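Local coordinates for protein integral membrane indolylacetylinositol arabinosyltransferase EmbC (Mycolicibacterium smegmatis, PDB 7BVE) that probably transfers arabinose units in the membrane to build the arabinan of the mycobacterial cell wall, and is inhibited by the drug ethambutol, at residues E985-G997 against Y1034-W1046. Residues are numbered along the deposited sequence; the frame is centred on the assembly and turned at random.
Sequences EVPKWRILPDRFG and YRDWGSLQRLTPW
Strand 989-992 runs antiparallel to strand 1039-1045, the segment axes 4.8 Å apart at closest and at 156° to each other. Arg-990 and Gln-1041 form a hydrogen-bonded pair, each N donating to the other's O, between the non-hydrogen-bonded pairs Trp-989/Arg-1042 and Ile-991/Leu-1040. Leu-992 N also donates to Ser-1039 O, and Leu-1043 N to Lys-988 O.

Trp-989, Ile-991, Leu-1040 and Arg-1042 share one face. Leu-1040 swings CG opposite its own N (chi1 -179°), which sets CD1 3.8 Å from Ile-991 CG1 and 4.0 Å from Trp-989 CE3; its forked end meets both an aliphatic and an aromatic neighbour. Trp-989 CZ3 meets Arg-1042 CG at 3.5 Å, so the aliphatic part of the arginine packs against the indole while its bent chain carries the guanidinium on to a weak bond with Ser-1023. Ile-991 CG2 touches the edge of the Trp-1037 ring.

The other face is more polar. Arg-990 and Gln-1041 extend alongside each other; Leu-992 CG sits 3.4 Å above the guanidinium plane, displaced to its rim, and Leu-992 CB lies 3.6 Å from Ser-1039 OG. Leu-1043 CD1 meets Pro-987 CG at 4.0 Å and Trp-989 O at 3.5 Å, an apolar branch suited to the proline ring. Just before strand 1039-1045, Gly-1038 takes backbone angles that a side chain would obstruct, letting its CA approach Leu-992 O and Pro-993 O. Asp-994 N-caps helix 995-1001 through a weak bond from Gly-997 N.

These are adjacent strands of a mixed sheet in the EmbC C-terminal domain, 989-992 parallel to the outermost strand 961-963 and 1039-1045 antiparallel to 1020-1029.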
# COMPACT_ATOMS: atom_id res chain seq x y z
N GLU A 985 30.30 11.41 -23.36
CA GLU A 985 30.82 10.59 -24.44
C GLU A 985 29.69 9.72 -24.97
O GLU A 985 28.91 9.17 -24.18
CB GLU A 985 31.97 9.71 -23.94
CG GLU A 985 32.70 8.98 -25.03
CD GLU A 985 33.77 8.08 -24.48
OE1 GLU A 985 33.86 7.94 -23.25
OE2 GLU A 985 34.56 7.53 -25.29
N VAL A 986 29.59 9.61 -26.28
CA VAL A 986 28.46 8.95 -26.93
C VAL A 986 28.65 7.44 -26.84
O VAL A 986 29.66 6.92 -27.34
CB VAL A 986 28.32 9.41 -28.38
CG1 VAL A 986 27.12 8.79 -29.02
CG2 VAL A 986 28.25 10.92 -28.44
N PRO A 987 27.74 6.71 -26.22
CA PRO A 987 27.90 5.26 -26.10
C PRO A 987 27.61 4.53 -27.40
O PRO A 987 27.08 5.10 -28.36
CB PRO A 987 26.89 4.89 -25.02
CG PRO A 987 25.87 5.91 -25.10
CD PRO A 987 26.57 7.18 -25.47
N LYS A 988 27.98 3.26 -27.43
CA LYS A 988 27.77 2.41 -28.59
C LYS A 988 26.87 1.22 -28.33
O LYS A 988 26.39 0.62 -29.29
CB LYS A 988 29.11 1.89 -29.13
CG LYS A 988 30.02 2.96 -29.65
CD LYS A 988 31.30 2.37 -30.19
CE LYS A 988 32.28 3.45 -30.60
NZ LYS A 988 31.81 4.23 -31.77
N TRP A 989 26.64 0.86 -27.07
CA TRP A 989 25.88 -0.31 -26.69
C TRP A 989 24.98 0.06 -25.53
O TRP A 989 25.10 1.14 -24.95
CB TRP A 989 26.80 -1.47 -26.30
CG TRP A 989 27.68 -1.98 -27.41
CD1 TRP A 989 28.97 -1.63 -27.65
CD2 TRP A 989 27.33 -2.93 -28.41
NE1 TRP A 989 29.45 -2.30 -28.74
CE2 TRP A 989 28.46 -3.11 -29.23
CE3 TRP A 989 26.18 -3.66 -28.69
CZ2 TRP A 989 28.46 -3.97 -30.30
CZ3 TRP A 989 26.19 -4.51 -29.75
CH2 TRP A 989 27.31 -4.66 -30.55
N ARG A 990 24.07 -0.83 -25.18
CA ARG A 990 23.26 -0.66 -23.99
C ARG A 990 22.88 -2.03 -23.44
O ARG A 990 22.50 -2.91 -24.21
CB ARG A 990 21.99 0.15 -24.28
CG ARG A 990 21.17 0.38 -23.05
CD ARG A 990 19.85 1.01 -23.33
NE ARG A 990 19.02 0.93 -22.14
CZ ARG A 990 17.74 1.28 -22.10
NH1 ARG A 990 17.14 1.73 -23.19
NH2 ARG A 990 17.06 1.15 -20.97
N ILE A 991 22.99 -2.21 -22.13
CA ILE A 991 22.64 -3.46 -21.48
C ILE A 991 21.49 -3.20 -20.51
O ILE A 991 21.57 -2.29 -19.68
CB ILE A 991 23.85 -4.07 -20.75
CG1 ILE A 991 24.94 -4.41 -21.76
CG2 ILE A 991 23.47 -5.33 -20.04
CD1 ILE A 991 26.25 -4.72 -21.16
N LEU A 992 20.43 -3.99 -20.63
CA LEU A 992 19.21 -3.81 -19.87
C LEU A 992 19.01 -4.99 -18.92
O LEU A 992 19.64 -6.04 -19.08
CB LEU A 992 17.99 -3.71 -20.79
CG LEU A 992 17.78 -2.51 -21.71
CD1 LEU A 992 18.52 -2.67 -23.02
CD2 LEU A 992 16.32 -2.33 -21.97
N PRO A 993 18.15 -4.84 -17.90
CA PRO A 993 17.67 -6.02 -17.16
C PRO A 993 16.58 -6.76 -17.91
O PRO A 993 16.31 -6.46 -19.08
CB PRO A 993 17.13 -5.42 -15.86
CG PRO A 993 17.74 -4.11 -15.76
CD PRO A 993 17.88 -3.61 -17.15
N ASP A 994 15.95 -7.74 -17.27
CA ASP A 994 14.80 -8.40 -17.87
C ASP A 994 13.61 -7.45 -17.95
O ASP A 994 13.64 -6.33 -17.44
CB ASP A 994 14.44 -9.67 -17.11
CG ASP A 994 14.15 -9.41 -15.64
OD1 ASP A 994 14.45 -8.31 -15.14
OD2 ASP A 994 13.58 -10.32 -15.00
N ARG A 995 12.52 -7.93 -18.56
CA ARG A 995 11.42 -7.05 -18.95
C ARG A 995 10.67 -6.51 -17.74
O ARG A 995 10.33 -5.32 -17.70
CB ARG A 995 10.47 -7.80 -19.88
CG ARG A 995 9.33 -6.98 -20.40
CD ARG A 995 8.44 -7.79 -21.31
NE ARG A 995 7.83 -8.92 -20.62
CZ ARG A 995 6.72 -8.84 -19.89
NH1 ARG A 995 6.23 -9.92 -19.30
NH2 ARG A 995 6.08 -7.68 -19.76
N PHE A 996 10.45 -7.35 -16.73
CA PHE A 996 9.82 -6.89 -15.49
C PHE A 996 10.71 -5.91 -14.75
O PHE A 996 10.23 -4.96 -14.13
CB PHE A 996 9.49 -8.08 -14.59
CG PHE A 996 8.43 -8.99 -15.12
CD1 PHE A 996 7.10 -8.64 -15.04
CD2 PHE A 996 8.77 -10.21 -15.67
CE1 PHE A 996 6.11 -9.48 -15.52
CE2 PHE A 996 7.79 -11.06 -16.15
CZ PHE A 996 6.46 -10.69 -16.07
N GLY A 997 12.02 -6.13 -14.79
CA GLY A 997 12.93 -5.23 -14.12
C GLY A 997 13.16 -3.95 -14.90
O GLY A 997 13.42 -2.90 -14.32
N TYR A 1034 16.24 -21.04 -21.75
CA TYR A 1034 14.90 -20.48 -21.63
C TYR A 1034 14.76 -19.47 -20.51
O TYR A 1034 13.68 -19.35 -19.93
CB TYR A 1034 13.87 -21.60 -21.43
CG TYR A 1034 13.86 -22.61 -22.54
CD1 TYR A 1034 13.33 -22.30 -23.78
CD2 TYR A 1034 14.35 -23.88 -22.33
CE1 TYR A 1034 13.32 -23.23 -24.79
CE2 TYR A 1034 14.35 -24.82 -23.34
CZ TYR A 1034 13.83 -24.48 -24.56
OH TYR A 1034 13.82 -25.42 -25.56
N ARG A 1035 15.82 -18.74 -20.18
CA ARG A 1035 15.79 -17.75 -19.12
C ARG A 1035 15.99 -16.36 -19.70
O ARG A 1035 16.80 -16.16 -20.61
CB ARG A 1035 16.85 -18.04 -18.06
CG ARG A 1035 16.77 -17.13 -16.86
CD ARG A 1035 17.73 -17.49 -15.78
NE ARG A 1035 17.35 -18.71 -15.08
CZ ARG A 1035 16.48 -18.75 -14.08
NH1 ARG A 1035 16.21 -19.91 -13.49
NH2 ARG A 1035 15.88 -17.65 -13.67
N ASP A 1036 15.23 -15.40 -19.18
CA ASP A 1036 15.33 -13.99 -19.54
C ASP A 1036 16.37 -13.34 -18.63
O ASP A 1036 16.07 -12.95 -17.50
CB ASP A 1036 13.97 -13.31 -19.39
CG ASP A 1036 13.91 -11.96 -20.06
OD1 ASP A 1036 14.91 -11.54 -20.69
OD2 ASP A 1036 12.86 -11.30 -19.95
N TRP A 1037 17.60 -13.22 -19.12
CA TRP A 1037 18.65 -12.58 -18.35
C TRP A 1037 18.62 -11.06 -18.48
O TRP A 1037 19.11 -10.37 -17.59
CB TRP A 1037 20.02 -13.09 -18.79
CG TRP A 1037 20.39 -12.70 -20.18
CD1 TRP A 1037 20.13 -13.39 -21.31
CD2 TRP A 1037 21.12 -11.53 -20.57
NE1 TRP A 1037 20.63 -12.72 -22.40
CE2 TRP A 1037 21.25 -11.58 -21.97
CE3 TRP A 1037 21.67 -10.45 -19.88
CZ2 TRP A 1037 21.90 -10.58 -22.69
CZ3 TRP A 1037 22.32 -9.47 -20.59
CH2 TRP A 1037 22.43 -9.54 -21.98
N GLY A 1038 18.07 -10.55 -19.56
CA GLY A 1038 18.15 -9.15 -19.92
C GLY A 1038 18.18 -9.03 -21.43
O GLY A 1038 17.71 -9.94 -22.13
N SER A 1039 18.73 -7.93 -21.93
CA SER A 1039 18.84 -7.73 -23.37
C SER A 1039 19.97 -6.77 -23.69
O SER A 1039 20.45 -6.06 -22.81
CB SER A 1039 17.52 -7.23 -23.96
OG SER A 1039 17.13 -6.00 -23.41
N LEU A 1040 20.38 -6.77 -24.95
CA LEU A 1040 21.46 -5.95 -25.48
C LEU A 1040 20.96 -5.17 -26.69
O LEU A 1040 20.14 -5.65 -27.46
CB LEU A 1040 22.64 -6.83 -25.88
CG LEU A 1040 23.91 -6.20 -26.45
CD1 LEU A 1040 24.60 -5.36 -25.40
CD2 LEU A 1040 24.83 -7.26 -26.97
N GLN A 1041 21.46 -3.94 -26.85
CA GLN A 1041 21.07 -3.09 -27.96
C GLN A 1041 22.30 -2.45 -28.59
O GLN A 1041 23.32 -2.24 -27.94
CB GLN A 1041 20.12 -1.98 -27.53
CG GLN A 1041 18.78 -2.47 -27.08
CD GLN A 1041 17.88 -1.34 -26.67
OE1 GLN A 1041 18.28 -0.19 -26.67
NE2 GLN A 1041 16.65 -1.67 -26.32
N ARG A 1042 22.19 -2.14 -29.88
CA ARG A 1042 23.14 -1.28 -30.58
C ARG A 1042 22.58 0.13 -30.56
O ARG A 1042 21.37 0.32 -30.65
CB ARG A 1042 23.36 -1.72 -32.03
CG ARG A 1042 24.19 -2.94 -32.20
CD ARG A 1042 24.30 -3.36 -33.65
NE ARG A 1042 23.02 -3.87 -34.14
CZ ARG A 1042 22.78 -4.19 -35.40
NH1 ARG A 1042 23.74 -4.07 -36.31
NH2 ARG A 1042 21.58 -4.63 -35.76
N LEU A 1043 23.46 1.12 -30.46
CA LEU A 1043 23.05 2.51 -30.53
C LEU A 1043 23.70 3.15 -31.75
O LEU A 1043 24.92 3.21 -31.84
CB LEU A 1043 23.42 3.24 -29.24
CG LEU A 1043 22.72 2.74 -27.98
CD1 LEU A 1043 23.20 3.50 -26.78
CD2 LEU A 1043 21.23 2.83 -28.09
N THR A 1044 22.87 3.62 -32.67
CA THR A 1044 23.32 4.14 -33.95
C THR A 1044 22.98 5.62 -34.05
O THR A 1044 21.85 6.01 -33.72
CB THR A 1044 22.65 3.38 -35.10
OG1 THR A 1044 22.86 1.98 -34.93
CG2 THR A 1044 23.22 3.80 -36.44
N PRO A 1045 23.90 6.48 -34.47
CA PRO A 1045 23.58 7.90 -34.59
C PRO A 1045 22.67 8.16 -35.78
O PRO A 1045 22.68 7.44 -36.77
CB PRO A 1045 24.95 8.55 -34.81
CG PRO A 1045 25.92 7.57 -34.32
CD PRO A 1045 25.34 6.25 -34.64
N TRP A 1046 21.86 9.22 -35.66
CA TRP A 1046 21.07 9.66 -36.80
C TRP A 1046 21.95 10.28 -37.87
O TRP A 1046 21.76 10.03 -39.07
CB TRP A 1046 19.99 10.65 -36.39
CG TRP A 1046 18.92 10.13 -35.53
CD1 TRP A 1046 18.74 10.38 -34.21
CD2 TRP A 1046 17.86 9.26 -35.91
NE1 TRP A 1046 17.63 9.74 -33.75
CE2 TRP A 1046 17.07 9.03 -34.77
CE3 TRP A 1046 17.50 8.65 -37.11
CZ2 TRP A 1046 15.95 8.22 -34.79
CZ3 TRP A 1046 16.38 7.84 -37.13
CH2 TRP A 1046 15.62 7.64 -35.98